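Local coordinates for protein enoyl-CoA hydratase (Bacillus halodurans, PDB 3LKE) that probably acts on acyl-CoA thioesters as a member of the crotonase superfamily, in the manner of an enoyl-CoA hydratase, at residues A30-G33 and T34-E38; R84-L87 and H88-H92. One frame throughout, in Å; residues are numbered along the deposited sequence.

Contact 1. Residues A30-G33 and T34-E38; sequences AELG and TSLLE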
ATOM      1  N   ALA A  30      12.864  12.388  27.894  1.00 31.30           N
ATOM      2  CA  ALA A  30      14.241  12.178  27.477  1.00 31.00           C
ATOM      3  C   ALA A  30      14.953  11.123  28.326  1.00 34.14           C
ATOM      4  O   ALA A  30      15.815  10.396  27.830  1.00 31.15           O
ATOM      5  CB  ALA A  30      15.003  13.493  27.496  1.00 34.93           C
ATOM      6  N   GLU A  31      14.593  11.041  29.604  1.00 35.63           N
ATOM      7  CA  GLU A  31      15.216  10.080  30.511  1.00 34.69           C
ATOM      8  C   GLU A  31      14.863   8.646  30.126  1.00 31.90           C
ATOM      9  O   GLU A  31      15.736   7.809  29.915  1.00 30.45           O
ATOM     10  CB  GLU A  31      14.794  10.360  31.954  1.00 38.46           C
ATOM     11  CG  GLU A  31      15.625   9.644  32.996  1.00 44.14           C
ATOM     12  CD  GLU A  31      15.407  10.196  34.396  1.00 46.48           C
ATOM     13  OE1 GLU A  31      14.704  11.220  34.537  1.00 47.70           O
ATOM     14  OE2 GLU A  31      15.933   9.597  35.355  1.00 48.98           O
ATOM     15  N   LEU A  32      13.570   8.367  30.035  1.00 32.25           N
ATOM     16  CA  LEU A  32      13.127   7.053  29.587  1.00 32.01           C
ATOM     17  C   LEU A  32      13.635   6.777  28.165  1.00 30.19           C
ATOM     18  O   LEU A  32      14.142   5.696  27.872  1.00 31.14           O
ATOM     19  CB  LEU A  32      11.601   6.938  29.639  1.00 33.13           C
ATOM     20  CG  LEU A  32      11.102   5.585  29.121  1.00 29.18           C
ATOM     21  CD1 LEU A  32       9.917   5.093  29.929  1.00 33.10           C
ATOM     22  CD2 LEU A  32      10.764   5.636  27.614  1.00 30.53           C
ATOM     23  N   GLY A  33      13.500   7.765  27.287  1.00 29.78           N
ATOM     24  CA  GLY A  33      13.915   7.596  25.907  1.00 28.19           C
ATOM     25  C   GLY A  33      15.371   7.197  25.820  1.00 29.83           C
ATOM     26  O   GLY A  33      15.742   6.281  25.088  1.00 28.52           O
ATOM     27  N   THR A  34      16.208   7.874  26.595  1.00 29.44           N
ATOM     28  CA  THR A  34      17.635   7.601  26.568  1.00 28.81           C
ATOM     29  C   THR A  34      17.956   6.161  26.970  1.00 28.54           C
ATOM     30  O   THR A  34      18.799   5.507  26.358  1.00 30.00           O
ATOM     31  CB  THR A  34      18.397   8.584  27.469  1.00 32.68           C
ATOM     32  OG1 THR A  34      18.183   9.922  26.996  1.00 32.03           O
ATOM     33  CG2 THR A  34      19.884   8.263  27.458  1.00 34.80           C
ATOM     34  N   SER A  35      17.282   5.669  28.001  1.00 30.43           N
ATOM     35  CA  SER A  35      17.516   4.317  28.486  1.00 29.04           C
ATOM     36  C   SER A  35      16.950   3.303  27.502  1.00 30.54           C
ATOM     37  O   SER A  35      17.528   2.236  27.268  1.00 30.55           O
ATOM     38  CB  SER A  35      16.875   4.143  29.863  1.00 33.47           C
ATOM     39  OG  SER A  35      17.494   5.010  30.807  1.00 34.84           O
ATOM     40  N   LEU A  36      15.813   3.653  26.919  1.00 29.17           N
ATOM     41  CA  LEU A  36      15.191   2.799  25.927  1.00 28.49           C
ATOM     42  C   LEU A  36      16.093   2.655  24.706  1.00 29.21           C
ATOM     43  O   LEU A  36      16.321   1.547  24.224  1.00 26.78           O
ATOM     44  CB  LEU A  36      13.828   3.363  25.537  1.00 25.85           C
ATOM     45  CG  LEU A  36      13.094   2.613  24.431  1.00 27.18           C
ATOM     46  CD1 LEU A  36      12.857   1.154  24.804  1.00 28.98           C
ATOM     47  CD2 LEU A  36      11.785   3.313  24.134  1.00 31.10           C
ATOM     48  N   LEU A  37      16.614   3.773  24.215  1.00 27.81           N
ATOM     49  CA  LEU A  37      17.499   3.751  23.053  1.00 28.98           C
ATOM     50  C   LEU A  37      18.695   2.838  23.315  1.00 32.41           C
ATOM     51  O   LEU A  37      19.064   2.004  22.479  1.00 29.70           O
ATOM     52  CB  LEU A  37      17.979   5.165  22.728  1.00 27.46           C
ATOM     53  CG  LEU A  37      18.914   5.317  21.528  1.00 28.51           C
ATOM     54  CD1 LEU A  37      18.297   4.718  20.258  1.00 30.43           C
ATOM     55  CD2 LEU A  37      19.231   6.787  21.331  1.00 29.93           C
ATOM     56  N   GLU A  38      19.287   2.995  24.496  1.00 32.29           N
ATOM     57  CA  GLU A  38      20.456   2.223  24.889  1.00 32.85           C
ATOM     58  C   GLU A  38      20.158   0.722  24.887  1.00 30.50           C
ATOM     59  O   GLU A  38      20.976  -0.087  24.449  1.00 31.65           O
ATOM     60  CB  GLU A  38      20.908   2.687  26.278  1.00 36.99           C
ATOM     61  CG  GLU A  38      22.156   2.024  26.820  1.00 43.73           C
ATOM     62  CD  GLU A  38      22.477   2.476  28.238  1.00 50.02           C
ATOM     63  OE1 GLU A  38      23.294   1.803  28.906  1.00 56.86           O
ATOM     64  OE2 GLU A  38      21.905   3.498  28.686  1.00 48.93           O
TER
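A30 to G33 and T34 to L37 are joined by four successive i to i+4 backbone hydrogen bonds, which make the first turns of helix 30-45; the straightest runs from L37 N to G33 O, with an angle of 166° at the hydrogen. A30 O carries a second bond, from T34 OG1 at 2.6 Å, and the amide and hydroxyl of T34 arrive from opposite faces of its carbonyl plane. T34 OG1 can bend back onto the preceding turn because it stands anti to its own carbonyl carbon (chi1 -61°), which sends CG2 the other way. S35 holds OG in the same orientation, yet OG lies 3.4 Å from E31 O, a weak bond beside the 3.3 Å one from S35 N. On the buried flank L32 CD2 meets L36 CD2 at 4.3 Å, a loose apolar touch one turn apart. D29 OD1 accepts from L32 N just ahead of the helix. The helix is the crossover of the beta-alpha-beta unit between strands 14-19 and 51-56: L36 and S35 lie on V6 of strand 6-10, while T34 touches V89, L36 touches C93, and L37 touches C93 and E96 of helix 81-98.

Contact 2. Residues R84-L87 and H88-H92; sequences REVL and HVLNH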
ATOM      1  N   ARG A  84      13.673  19.662  20.881  1.00 29.38           N
ATOM      2  CA  ARG A  84      14.514  18.983  19.897  1.00 33.12           C
ATOM      3  C   ARG A  84      15.301  17.836  20.523  1.00 32.59           C
ATOM      4  O   ARG A  84      15.495  16.792  19.896  1.00 31.63           O
ATOM      5  CB  ARG A  84      15.439  19.971  19.173  1.00 31.76           C
ATOM      6  CG  ARG A  84      14.692  20.927  18.248  1.00 33.17           C
ATOM      7  CD  ARG A  84      15.627  21.903  17.542  1.00 33.95           C
ATOM      8  NE  ARG A  84      14.891  22.802  16.653  1.00 31.19           N
ATOM      9  CZ  ARG A  84      14.572  22.516  15.393  1.00 35.78           C
ATOM     10  NH1 ARG A  84      14.918  21.346  14.864  1.00 35.90           N
ATOM     11  NH2 ARG A  84      13.901  23.396  14.661  1.00 36.46           N
ATOM     12  N   GLU A  85      15.735  18.029  21.765  1.00 33.65           N
ATOM     13  CA  GLU A  85      16.476  16.999  22.484  1.00 31.60           C
ATOM     14  C   GLU A  85      15.654  15.718  22.647  1.00 32.17           C
ATOM     15  O   GLU A  85      16.145  14.624  22.354  1.00 32.71           O
ATOM     16  CB  GLU A  85      16.929  17.523  23.855  1.00 37.58           C
ATOM     17  CG  GLU A  85      17.515  16.463  24.769  1.00 41.25           C
ATOM     18  CD  GLU A  85      17.991  17.043  26.096  1.00 45.67           C
ATOM     19  OE1 GLU A  85      18.338  18.249  26.131  1.00 49.58           O
ATOM     20  OE2 GLU A  85      18.017  16.294  27.097  1.00 47.65           O
ATOM     21  N   VAL A  86      14.410  15.849  23.102  1.00 29.74           N
ATOM     22  CA  VAL A  86      13.590  14.670  23.367  1.00 30.41           C
ATOM     23  C   VAL A  86      13.127  14.015  22.061  1.00 28.07           C
ATOM     24  O   VAL A  86      13.100  12.791  21.950  1.00 27.53           O
ATOM     25  CB  VAL A  86      12.383  14.979  24.288  1.00 32.78           C
ATOM     26  CG1 VAL A  86      11.453  15.972  23.652  1.00 32.63           C
ATOM     27  CG2 VAL A  86      11.633  13.694  24.638  1.00 32.88           C
ATOM     28  N   LEU A  87      12.794  14.837  21.073  1.00 27.43           N
ATOM     29  CA  LEU A  87      12.431  14.324  19.759  1.00 29.70           C
ATOM     30  C   LEU A  87      13.593  13.538  19.183  1.00 27.67           C
ATOM     31  O   LEU A  87      13.403  12.490  18.574  1.00 26.46           O
ATOM     32  CB  LEU A  87      12.031  15.466  18.822  1.00 27.13           C
ATOM     33  CG  LEU A  87      10.645  16.022  19.140  1.00 28.15           C
ATOM     34  CD1 LEU A  87      10.333  17.274  18.318  1.00 31.88           C
ATOM     35  CD2 LEU A  87       9.574  14.937  18.925  1.00 29.51           C
ATOM     36  N   HIS A  88      14.803  14.038  19.408  1.00 25.34           N
ATOM     37  CA  HIS A  88      15.992  13.414  18.862  1.00 28.16           C
ATOM     38  C   HIS A  88      16.155  11.993  19.401  1.00 29.07           C
ATOM     39  O   HIS A  88      16.353  11.047  18.639  1.00 28.01           O
ATOM     40  CB  HIS A  88      17.230  14.276  19.169  1.00 33.00           C
ATOM     41  CG  HIS A  88      18.522  13.680  18.701  1.00 34.40           C
ATOM     42  ND1 HIS A  88      18.882  13.632  17.371  1.00 42.96           N
ATOM     43  CD2 HIS A  88      19.548  13.123  19.388  1.00 43.70           C
ATOM     44  CE1 HIS A  88      20.068  13.058  17.258  1.00 40.03           C
ATOM     45  NE2 HIS A  88      20.496  12.745  18.466  1.00 45.75           N
ATOM     46  N   VAL A  89      16.068  11.851  20.721  1.00 31.62           N
ATOM     47  CA  VAL A  89      16.224  10.552  21.358  1.00 24.59           C
ATOM     48  C   VAL A  89      15.079   9.616  20.976  1.00 25.25           C
ATOM     49  O   VAL A  89      15.303   8.468  20.613  1.00 24.35           O
ATOM     50  CB  VAL A  89      16.312  10.685  22.895  1.00 25.34           C
ATOM     51  CG1 VAL A  89      16.445   9.316  23.540  1.00 28.09           C
ATOM     52  CG2 VAL A  89      17.502  11.565  23.278  1.00 34.61           C
ATOM     53  N   LEU A  90      13.851  10.115  21.038  1.00 25.78           N
ATOM     54  CA  LEU A  90      12.700   9.266  20.732  1.00 23.02           C
ATOM     55  C   LEU A  90      12.627   8.900  19.250  1.00 22.41           C
ATOM     56  O   LEU A  90      12.251   7.787  18.914  1.00 24.69           O
ATOM     57  CB  LEU A  90      11.399   9.903  21.212  1.00 23.66           C
ATOM     58  CG  LEU A  90      11.271  10.107  22.729  1.00 24.53           C
ATOM     59  CD1 LEU A  90       9.963  10.803  23.070  1.00 24.78           C
ATOM     60  CD2 LEU A  90      11.398   8.783  23.485  1.00 24.46           C
ATOM     61  N   ASN A  91      12.998   9.816  18.359  1.00 23.44           N
ATOM     62  CA  ASN A  91      13.064   9.441  16.942  1.00 24.84           C
ATOM     63  C   ASN A  91      14.100   8.343  16.719  1.00 25.84           C
ATOM     64  O   ASN A  91      13.897   7.424  15.923  1.00 25.58           O
ATOM     65  CB  ASN A  91      13.369  10.642  16.046  1.00 24.15           C
ATOM     66  CG  ASN A  91      12.205  11.583  15.923  1.00 26.47           C
ATOM     67  OD1 ASN A  91      11.059  11.229  16.235  1.00 24.78           O
ATOM     68  ND2 ASN A  91      12.481  12.802  15.459  1.00 27.01           N
ATOM     69  N   HIS A  92      15.226   8.428  17.420  1.00 24.92           N
ATOM     70  CA  HIS A  92      16.209   7.366  17.276  1.00 25.64           C
ATOM     71  C   HIS A  92      15.710   6.020  17.778  1.00 24.82           C
ATOM     72  O   HIS A  92      16.005   4.992  17.172  1.00 26.08           O
ATOM     73  CB  HIS A  92      17.557   7.743  17.891  1.00 30.15           C
ATOM     74  CG  HIS A  92      18.441   8.489  16.944  1.00 33.31           C
ATOM     75  ND1 HIS A  92      19.106   7.868  15.906  1.00 38.25           N
ATOM     76  CD2 HIS A  92      18.748   9.804  16.855  1.00 42.85           C
ATOM     77  CE1 HIS A  92      19.792   8.769  15.225  1.00 42.74           C
ATOM     78  NE2 HIS A  92      19.594   9.950  15.781  1.00 47.30           N
TER
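R84 O receives H88 N at 2.9 Å, the first of four consecutive i to i+4 bonds along this piece of helix 81-98, and H88 CB packs against the same carbonyl oxygen. The R84 side chain takes no part here; it leads off to a salt bridge between NH1 and E236. At E85 the carbonyl oxygen takes the amide of V89, and V89 CG2 sits 3.5 Å from that oxygen. V86 makes the apolar contact of the segment: its CG2 reaches L90 CD1 at 3.7 Å as the two side chains pass at a slant, while V86 O accepts the straightest bond, from L90 N with an angle of 168°. L87 O is gripped by N91 N at 2.7 Å, and the N91 side chain folds back over it. Turned anti to N91's own carbonyl carbon (chi1 -72°), CG of the side-chain amide comes to 3.0 Å from L87 O; ND2, though 3.3 Å from that oxygen, is too poorly aligned to bond it and instead makes a weak hydrogen bond to T235. With an alanine at N91, T235 OG1 would probably lose this amide partner and the cover over L87 O would be thinned. One side of the helix lies against helix 223-241, where R84 and L87 touch T235 and N91 touches L231; another meets helix 30-45 through E85 on A30 and H92 on L37 and R41.

Contact 1 and contact 2 lie on two helices packed side by side, the centres of the two contacts about 9 Å apart. V89 makes the closest approach: its CG1 sits 3.3 Å from G33 C and 3.4 Å from T34 N. With no side chain at G33, the neighbouring helix can come close to the backbone there, and L90 CD2 reaches G33 CA at 3.7 Å. One turn earlier, V86 CG2 meets A30 N at 3.7 Å, so V86 and L90, paired within contact 2, both also serve the interface with contact 1. Each contact's centre is about 13 Å from the centre of the chain, on the same side of it, within the crotonase-like fold.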